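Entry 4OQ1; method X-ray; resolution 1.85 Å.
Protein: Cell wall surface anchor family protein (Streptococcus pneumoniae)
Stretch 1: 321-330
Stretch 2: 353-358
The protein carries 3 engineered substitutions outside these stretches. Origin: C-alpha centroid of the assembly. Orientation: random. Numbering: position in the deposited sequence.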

# COMPACT_ATOMS: atom_id res chain seq x y z
N TRP A 321 -33.49 10.05 -6.36
CA TRP A 321 -33.89 8.89 -7.20
C TRP A 321 -35.17 8.38 -6.62
O TRP A 321 -35.19 7.92 -5.44
CB TRP A 321 -32.83 7.78 -7.18
CG TRP A 321 -33.25 6.49 -7.85
CD1 TRP A 321 -33.89 5.46 -7.28
CD2 TRP A 321 -33.07 6.15 -9.21
NE1 TRP A 321 -34.16 4.47 -8.24
CE2 TRP A 321 -33.59 4.86 -9.41
CE3 TRP A 321 -32.45 6.77 -10.27
CZ2 TRP A 321 -33.60 4.22 -10.67
CZ3 TRP A 321 -32.42 6.11 -11.51
CH2 TRP A 321 -33.00 4.89 -11.69
N GLU A 322 -36.25 8.46 -7.39
CA GLU A 322 -37.62 8.10 -6.84
C GLU A 322 -37.80 6.62 -6.74
O GLU A 322 -37.68 5.88 -7.75
CB GLU A 322 -38.78 8.68 -7.66
CG GLU A 322 -40.14 8.43 -6.96
CD GLU A 322 -41.30 9.09 -7.71
OE1 GLU A 322 -41.30 9.02 -8.95
OE2 GLU A 322 -42.16 9.66 -7.04
N LEU A 323 -37.95 6.14 -5.49
CA LEU A 323 -38.25 4.75 -5.25
C LEU A 323 -39.76 4.44 -5.30
O LEU A 323 -40.12 3.40 -5.77
CB LEU A 323 -37.74 4.36 -3.86
CG LEU A 323 -36.21 4.47 -3.67
CD1 LEU A 323 -35.77 4.36 -2.22
CD2 LEU A 323 -35.50 3.40 -4.49
N GLN A 324 -40.60 5.34 -4.84
CA GLN A 324 -42.04 5.13 -4.78
C GLN A 324 -42.81 6.49 -4.91
O GLN A 324 -42.57 7.43 -4.13
CB GLN A 324 -42.39 4.51 -3.41
CG GLN A 324 -43.86 4.52 -3.07
CD GLN A 324 -44.17 3.79 -1.80
OE1 GLN A 324 -44.15 2.57 -1.78
NE2 GLN A 324 -44.43 4.55 -0.70
N ALA A 325 -43.76 6.52 -5.83
CA ALA A 325 -44.58 7.73 -6.00
C ALA A 325 -45.71 7.77 -4.92
O ALA A 325 -46.10 6.73 -4.39
CB ALA A 325 -45.16 7.78 -7.41
N PRO A 326 -46.17 8.98 -4.53
CA PRO A 326 -47.41 9.07 -3.75
C PRO A 326 -48.49 8.28 -4.42
O PRO A 326 -48.53 8.25 -5.65
CB PRO A 326 -47.75 10.57 -3.78
CG PRO A 326 -46.45 11.27 -4.03
CD PRO A 326 -45.71 10.31 -4.95
N THR A 327 -49.36 7.64 -3.63
CA THR A 327 -50.54 6.92 -4.16
C THR A 327 -51.33 7.73 -5.20
O THR A 327 -51.74 8.83 -4.98
CB THR A 327 -51.50 6.53 -3.01
OG1 THR A 327 -50.75 5.88 -1.98
CG2 THR A 327 -52.55 5.59 -3.54
N GLY A 328 -51.55 7.17 -6.35
CA GLY A 328 -52.37 7.85 -7.33
C GLY A 328 -51.58 8.77 -8.23
O GLY A 328 -52.14 9.45 -9.12
N TYR A 329 -50.25 8.78 -8.07
CA TYR A 329 -49.40 9.71 -8.86
C TYR A 329 -48.43 8.94 -9.78
O TYR A 329 -48.06 7.84 -9.52
CB TYR A 329 -48.67 10.71 -7.88
CG TYR A 329 -49.62 11.76 -7.37
CD1 TYR A 329 -49.73 12.97 -8.00
CD2 TYR A 329 -50.42 11.54 -6.20
CE1 TYR A 329 -50.64 13.88 -7.58
CE2 TYR A 329 -51.37 12.43 -5.82
CZ TYR A 329 -51.48 13.59 -6.44
OH TYR A 329 -52.39 14.53 -5.98
N VAL A 330 -48.10 9.50 -10.93
CA VAL A 330 -47.14 8.95 -11.84
C VAL A 330 -45.69 9.13 -11.35
O VAL A 330 -45.37 10.14 -10.71
CB VAL A 330 -47.28 9.70 -13.19
CG1 VAL A 330 -46.59 8.96 -14.25
CG2 VAL A 330 -48.74 9.82 -13.60
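Stretch 2 353-358: KNNKRP

K353 and N354 belong to a strand that begins earlier in the chain; the backbone stays extended through R357, with phi between -123° and -63° and psi between 116° and 140°. P358 departs from this, at -54/-40. Stretch 2 lies alongside G328 to V330. The two chains run antiparallel here: N355 pairs with V330, and R357 pairs with G328.

The backbone pairing is a single bridge between Y329 and K356, whose CA atoms are 4.4 Å apart. Two hydrogen bonds flank it. R357 N donates to G328 O at 2.8 Å, and V330 N donates to N355 O at 3.1 Å. The same N355 O receives a CA-H...O contact from Y329 CA at 3.6 Å. A type II turn from P326 to Y329, closed by Y329 N to P326 O at 3.0 Å, leads stretch 1 into this pairing.

Water extends the contact. Water 2 donates to V330 O at 2.7 Å and accepts from N355 N at 2.8 Å, so it joins the two backbones beyond the direct bonds. Water 1 lies 2.5 Å from both E322 OE2 and N354 OD1, which are themselves 4.0 Å apart.

Side chains pack around this pairing. The Y329 ring lies along stretch 2, with CD1 3.8 Å from N354 CB and 3.4 Å from K356 N. K356 CG sits over one ring face, 4.2 Å from the centroid, in a CH-pi contact. The CA-to-CB bond of N354 points toward stretch 1, and OD1 of N354 is 3.3 Å from P326 CD. The R357 side chain reaches V330, with NH2 3.5 Å from CG1 of V330, and V330 CB lies over one face of the guanidinium. R357 is poorly ordered. V330 CG2 also meets P358 CD at 4.5 Å.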

# COMPACT_ATOMS: atom_id res chain seq x y z
N LYS A 353 -42.83 18.72 -7.78
CA LYS A 353 -44.15 18.54 -8.29
C LYS A 353 -44.40 17.10 -8.80
O LYS A 353 -43.58 16.51 -9.47
CB LYS A 353 -44.38 19.50 -9.46
CG LYS A 353 -44.16 20.97 -9.08
CD LYS A 353 -45.09 21.93 -9.78
CE LYS A 353 -44.37 22.83 -10.74
NZ LYS A 353 -43.78 23.97 -9.94
N ASN A 354 -45.59 16.61 -8.47
CA ASN A 354 -46.08 15.32 -8.92
C ASN A 354 -47.41 15.46 -9.66
O ASN A 354 -48.28 16.24 -9.28
CB ASN A 354 -46.24 14.36 -7.73
CG ASN A 354 -44.91 13.89 -7.19
OD1 ASN A 354 -44.71 12.70 -6.95
N ASN A 355 -47.54 14.68 -10.73
CA ASN A 355 -48.70 14.67 -11.60
C ASN A 355 -49.60 13.48 -11.32
O ASN A 355 -49.16 12.34 -11.29
CB ASN A 355 -48.26 14.56 -13.03
CG ASN A 355 -47.66 15.84 -13.52
OD1 ASN A 355 -47.73 16.86 -12.84
ND2 ASN A 355 -47.01 15.80 -14.68
N LYS A 356 -50.88 13.78 -11.15
CA LYS A 356 -51.87 12.75 -10.79
C LYS A 356 -52.01 11.84 -11.96
O LYS A 356 -52.12 12.29 -13.09
CB LYS A 356 -53.23 13.34 -10.46
CG LYS A 356 -53.99 12.71 -9.29
CD LYS A 356 -55.29 13.50 -8.98
CE LYS A 356 -55.11 14.78 -8.09
NZ LYS A 356 -54.94 16.16 -8.72
N ARG A 357 -51.96 10.54 -11.69
CA ARG A 357 -52.16 9.53 -12.69
C ARG A 357 -53.60 9.66 -13.23
O ARG A 357 -54.55 9.46 -12.45
CB ARG A 357 -51.94 8.13 -12.07
CG ARG A 357 -52.14 6.98 -13.05
CD ARG A 357 -51.50 5.68 -12.55
NE ARG A 357 -50.04 5.77 -12.42
CZ ARG A 357 -49.16 5.76 -13.44
NH1 ARG A 357 -49.56 5.67 -14.70
NH2 ARG A 357 -47.86 5.85 -13.18
N PRO A 358 -53.77 10.00 -14.53
CA PRO A 358 -55.13 10.21 -15.10
C PRO A 358 -56.10 9.02 -14.89
O PRO A 358 -57.29 9.22 -14.59
CB PRO A 358 -54.85 10.42 -16.60
CG PRO A 358 -53.41 10.80 -16.69
CD PRO A 358 -52.73 10.08 -15.57
O HOH W 1 -44.07 10.71 -8.32
O HOH W 2 -45.48 12.81 -11.23